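PDB 5A74: DNA endonuclease i-cvui from Chlorella vulgaris, which cuts DNA as a homing endonuclease of the LAGLIDADG family, recognising a long target site and serving the homing of its own intron. Local coordinates for a contact of chain A with DNA. Sequence-based numbering; all coordinates share one arbitrary frame.

Contact 1 and contact 2 follow one another along a single strand of the target, and the centres of their C-alpha atoms lie about 9 Å apart. Asp139 belongs to both, and strand 23-31 supplies Asn26 to contact 1 and Gly23 and Cys24 to contact 2. Contact 1 holds the phosphate of DC3 and, through the Asp139 amide, that of DA2; contact 2 takes in the 5' end at DG1, the DG1-DA2 linkage and both bases. Together they fix three consecutive nucleotides between the DNA-facing sheet and the loop after helix 121-135, with Lys101 from a loop ahead of helix 102-114. The second protein copy repeats these contacts.

Contact 1: a contact of chain A with DNA. Residues 26, 138-140, 143. With nucleotides of chain B.
The guanidinium of Arg143 lays one face against the sugar-phosphate chain of DC3, whose C5' sits 3.5 Å above the plane, offset toward the rim. Through NH2 the same group makes a salt bridge to the phosphate oxygen OP2 of DC3, 3.0 Å away, with the oxygen tilted 20° from the guanidinium plane. Bends at chi2 and chi3 curl the arginine chain around the phosphate to bring NH2 there. The amide of Asn26 works differently: its ND2 donates nearly within the amide plane to the ester oxygen O5' of DC3 at 2.8 Å. Its CG stands anti to the backbone N (chi1 -157°), which sends the amide off the strand toward the DNA. Asn26 OD1 also takes a weak bond from Arg143 NH2 (3.1 Å), which at most links the two side chains loosely.

OP2 of DC3 is gripped a second time, by the hydroxyl OG1 of Thr138 at 2.5 Å. One nucleotide upstream, the backbone N of Asp139 gives a nearly straight bond to the phosphate oxygen OP1 of DA2 (2.7 Å, 167° at H). Gly140 passes close along the sugar, its CA 3.7 Å from C4' of DA2. Without the guanidinium, as with an alanine at Arg143, the DC3 phosphate would probably lose its charged mate and C5' its flat cover.

The bonds to the DNA described here all go to its backbone, so they read no base directly. Asn26 comes from strand 23-31 of the DNA-facing sheet, whereas Thr138, Asp139, Gly140 and Arg143 belong to the loop between helix 121-135 and helix 147-156, so sheet and loop close on the strand together.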
# COMPACT_ATOMS: atom_id res chain seq x y z
N ASN A 26 -8.99 12.27 -2.41
CA ASN A 26 -9.94 12.94 -1.53
C ASN A 26 -10.51 14.25 -2.07
O ASN A 26 -9.89 14.96 -2.87
CB ASN A 26 -9.29 13.19 -0.17
CG ASN A 26 -10.30 13.36 0.96
OD1 ASN A 26 -11.49 13.11 0.78
ND2 ASN A 26 -9.82 13.77 2.13
N THR A 138 -13.67 7.28 2.79
CA THR A 138 -12.35 7.27 3.41
C THR A 138 -12.36 6.71 4.85
O THR A 138 -13.43 6.48 5.43
CB THR A 138 -11.70 8.68 3.42
OG1 THR A 138 -12.33 9.49 4.41
CG2 THR A 138 -11.84 9.35 2.06
N ASP A 139 -11.16 6.51 5.39
CA ASP A 139 -10.95 6.06 6.77
C ASP A 139 -11.08 7.20 7.79
O ASP A 139 -11.11 6.94 8.99
CB ASP A 139 -9.55 5.44 6.93
CG ASP A 139 -9.33 4.23 6.04
OD1 ASP A 139 -10.27 3.42 5.85
OD2 ASP A 139 -8.19 4.07 5.55
N GLY A 140 -11.14 8.44 7.32
CA GLY A 140 -11.05 9.61 8.18
C GLY A 140 -12.02 9.74 9.35
O GLY A 140 -13.18 9.33 9.28
N ARG A 143 -13.13 14.67 10.01
CA ARG A 143 -13.89 15.48 9.05
C ARG A 143 -14.98 16.33 9.74
O ARG A 143 -16.07 15.84 10.05
CB ARG A 143 -14.48 14.57 7.94
CG ARG A 143 -15.57 15.19 7.06
CD ARG A 143 -15.04 15.70 5.73
NE ARG A 143 -14.37 14.67 4.93
CZ ARG A 143 -14.15 14.77 3.61
NH1 ARG A 143 -14.54 15.84 2.94
NH2 ARG A 143 -13.52 13.79 2.96
P DA B 2 -7.77 7.32 3.29
OP1 DA B 2 -9.01 6.58 3.68
OP2 DA B 2 -7.46 7.50 1.85
O5' DA B 2 -7.77 8.75 4.03
C5' DA B 2 -8.23 8.78 5.39
C4' DA B 2 -8.18 10.17 5.99
O4' DA B 2 -6.82 10.65 6.16
C3' DA B 2 -8.88 11.24 5.18
O3' DA B 2 -9.84 11.80 6.06
C2' DA B 2 -7.78 12.23 4.80
C1' DA B 2 -6.84 12.05 5.98
N9 DA B 2 -5.46 12.54 5.79
C8 DA B 2 -4.72 12.66 4.64
N7 DA B 2 -3.51 13.15 4.83
C5 DA B 2 -3.44 13.36 6.20
C6 DA B 2 -2.41 13.86 7.05
N6 DA B 2 -1.19 14.26 6.64
N1 DA B 2 -2.69 13.94 8.37
C2 DA B 2 -3.91 13.54 8.80
N3 DA B 2 -4.94 13.06 8.10
C4 DA B 2 -4.64 13.00 6.80
P DC B 3 -11.09 12.60 5.47
OP1 DC B 3 -11.97 12.91 6.63
OP2 DC B 3 -11.61 11.84 4.30
O5' DC B 3 -10.43 13.93 4.87
C5' DC B 3 -10.72 15.21 5.38
C4' DC B 3 -10.07 15.44 6.72
O4' DC B 3 -8.75 14.83 6.79
C3' DC B 3 -9.88 16.90 7.08
O3' DC B 3 -11.05 17.34 7.76
C2' DC B 3 -8.69 16.87 8.04
C1' DC B 3 -7.91 15.62 7.62
N1 DC B 3 -6.62 15.93 6.91
C2 DC B 3 -5.54 16.45 7.65
O2 DC B 3 -5.68 16.64 8.87
N3 DC B 3 -4.37 16.73 7.01
C4 DC B 3 -4.26 16.52 5.71
N4 DC B 3 -3.07 16.82 5.16
C5 DC B 3 -5.33 15.99 4.93
C6 DC B 3 -6.49 15.71 5.56

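Contact 2: a contact of chain A with DNA. Residues 23-24, 48, 101, 139. With nucleotides of chain B.
OP3 of the 5'-terminal phosphate of DG1 is reached by two waters, which link it to Lys101 and Asp139. Water 2 lies 2.6 Å from OP3 and 2.9 Å from Lys101 NZ. Water 1 joins that same OP3 to the carboxylate oxygen OD2 of Asp139, at 2.9 Å from OD2. The two waters also touch each other, so the lysine and the aspartate reach the DNA end through one small solvent network. A bend at chi4 (67°) turns the lysine's NZ toward water 2, while its CE packs near OP2 of DA2. Placed in this way beside the 5'-phosphate, Lys101 is likely the active-site lysine of the family.

Phe48 deals with the bases. C8 of DG1 lies 3.2 Å above the middle of its ring, and the guanine's five-membered ring meets that face edge-to-face, with the planes at 58°. The far rim of the phenyl, CE2 and CZ, reaches the adenine of DA2, where CE2 is 3.4 Å from N7. The phenyl thus lies against the Hoogsteen, major-groove side of two successive purines, a contact of shape rather than of hydrogen bonding. CB of Cys24 fits in plane at the edge of the Phe48 ring. With its SG anti to the backbone N (chi1 -179°), Cys24 points at the DA2 phosphate, where OP2 at 3.3 Å is at most a weak partner. Gly23 O comes within 3.4 Å of C3' of DG1.

Gly23, the last residue of the LAGLIDADG motif, directly follows helix 6-22, which in this family carries the catalytic acid, and opens strand 23-31. The 5'-phosphate of DG1 fits the product of strand cleavage, so the site probably lies at the cut.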
# COMPACT_ATOMS: atom_id res chain seq x y z
N GLY A 23 -2.24 5.23 -0.36
CA GLY A 23 -2.57 6.53 -0.91
C GLY A 23 -3.91 7.08 -0.44
O GLY A 23 -4.64 6.44 0.32
N CYS A 24 -4.23 8.29 -0.90
CA CYS A 24 -5.48 8.92 -0.56
C CYS A 24 -5.98 9.75 -1.74
O CYS A 24 -5.28 10.63 -2.23
CB CYS A 24 -5.28 9.80 0.67
SG CYS A 24 -6.77 10.65 1.23
N PHE A 48 1.57 8.42 0.78
CA PHE A 48 2.32 8.53 2.03
C PHE A 48 3.36 7.43 2.12
O PHE A 48 3.10 6.28 1.73
CB PHE A 48 1.37 8.41 3.22
CG PHE A 48 0.13 9.23 3.07
CD1 PHE A 48 -0.99 8.72 2.42
CD2 PHE A 48 0.07 10.52 3.58
CE1 PHE A 48 -2.14 9.48 2.27
CE2 PHE A 48 -1.07 11.29 3.44
CZ PHE A 48 -2.18 10.76 2.79
N LYS A 101 -9.99 2.45 -4.71
CA LYS A 101 -10.31 3.86 -4.63
C LYS A 101 -10.86 4.41 -5.94
O LYS A 101 -10.75 5.61 -6.20
CB LYS A 101 -9.08 4.65 -4.20
CG LYS A 101 -8.49 4.22 -2.87
CD LYS A 101 -7.56 5.30 -2.32
CE LYS A 101 -7.42 5.18 -0.81
NZ LYS A 101 -6.70 3.95 -0.47
N ASP A 139 -11.16 6.51 5.39
CA ASP A 139 -10.95 6.06 6.77
C ASP A 139 -11.08 7.20 7.79
O ASP A 139 -11.11 6.94 8.99
CB ASP A 139 -9.55 5.44 6.93
CG ASP A 139 -9.33 4.23 6.04
OD1 ASP A 139 -10.27 3.42 5.85
OD2 ASP A 139 -8.19 4.07 5.55
OP3 DG B 1 -4.73 2.75 4.04
P DG B 1 -3.39 2.83 4.66
OP1 DG B 1 -3.56 2.96 6.12
OP2 DG B 1 -2.62 1.68 4.16
O5' DG B 1 -2.65 4.15 4.10
C5' DG B 1 -3.37 5.12 3.37
C4' DG B 1 -4.36 5.83 4.27
O4' DG B 1 -3.68 6.49 5.36
C3' DG B 1 -5.21 6.90 3.61
O3' DG B 1 -6.53 6.56 3.97
C2' DG B 1 -4.74 8.21 4.23
C1' DG B 1 -4.29 7.75 5.60
N9 DG B 1 -3.28 8.58 6.28
C8 DG B 1 -2.02 8.90 5.81
N7 DG B 1 -1.33 9.63 6.65
C5 DG B 1 -2.16 9.79 7.75
C6 DG B 1 -1.93 10.49 8.96
O6 DG B 1 -0.91 11.12 9.30
N1 DG B 1 -3.04 10.42 9.81
C2 DG B 1 -4.21 9.75 9.53
N2 DG B 1 -5.17 9.78 10.48
N3 DG B 1 -4.42 9.09 8.38
C4 DG B 1 -3.36 9.15 7.54
P DA B 2 -7.77 7.32 3.29
OP1 DA B 2 -9.01 6.58 3.68
OP2 DA B 2 -7.46 7.50 1.85
O5' DA B 2 -7.77 8.75 4.03
C5' DA B 2 -8.23 8.78 5.39
C4' DA B 2 -8.18 10.17 5.99
O4' DA B 2 -6.82 10.65 6.16
C3' DA B 2 -8.88 11.24 5.18
O3' DA B 2 -9.84 11.80 6.06
C2' DA B 2 -7.78 12.23 4.80
C1' DA B 2 -6.84 12.05 5.98
N9 DA B 2 -5.46 12.54 5.79
C8 DA B 2 -4.72 12.66 4.64
N7 DA B 2 -3.51 13.15 4.83
C5 DA B 2 -3.44 13.36 6.20
C6 DA B 2 -2.41 13.86 7.05
N6 DA B 2 -1.19 14.26 6.64
N1 DA B 2 -2.69 13.94 8.37
C2 DA B 2 -3.91 13.54 8.80
N3 DA B 2 -4.94 13.06 8.10
C4 DA B 2 -4.64 13.00 6.80
O HOH W 1 -7.49 1.42 4.72
O HOH W 2 -6.65 3.60 2.44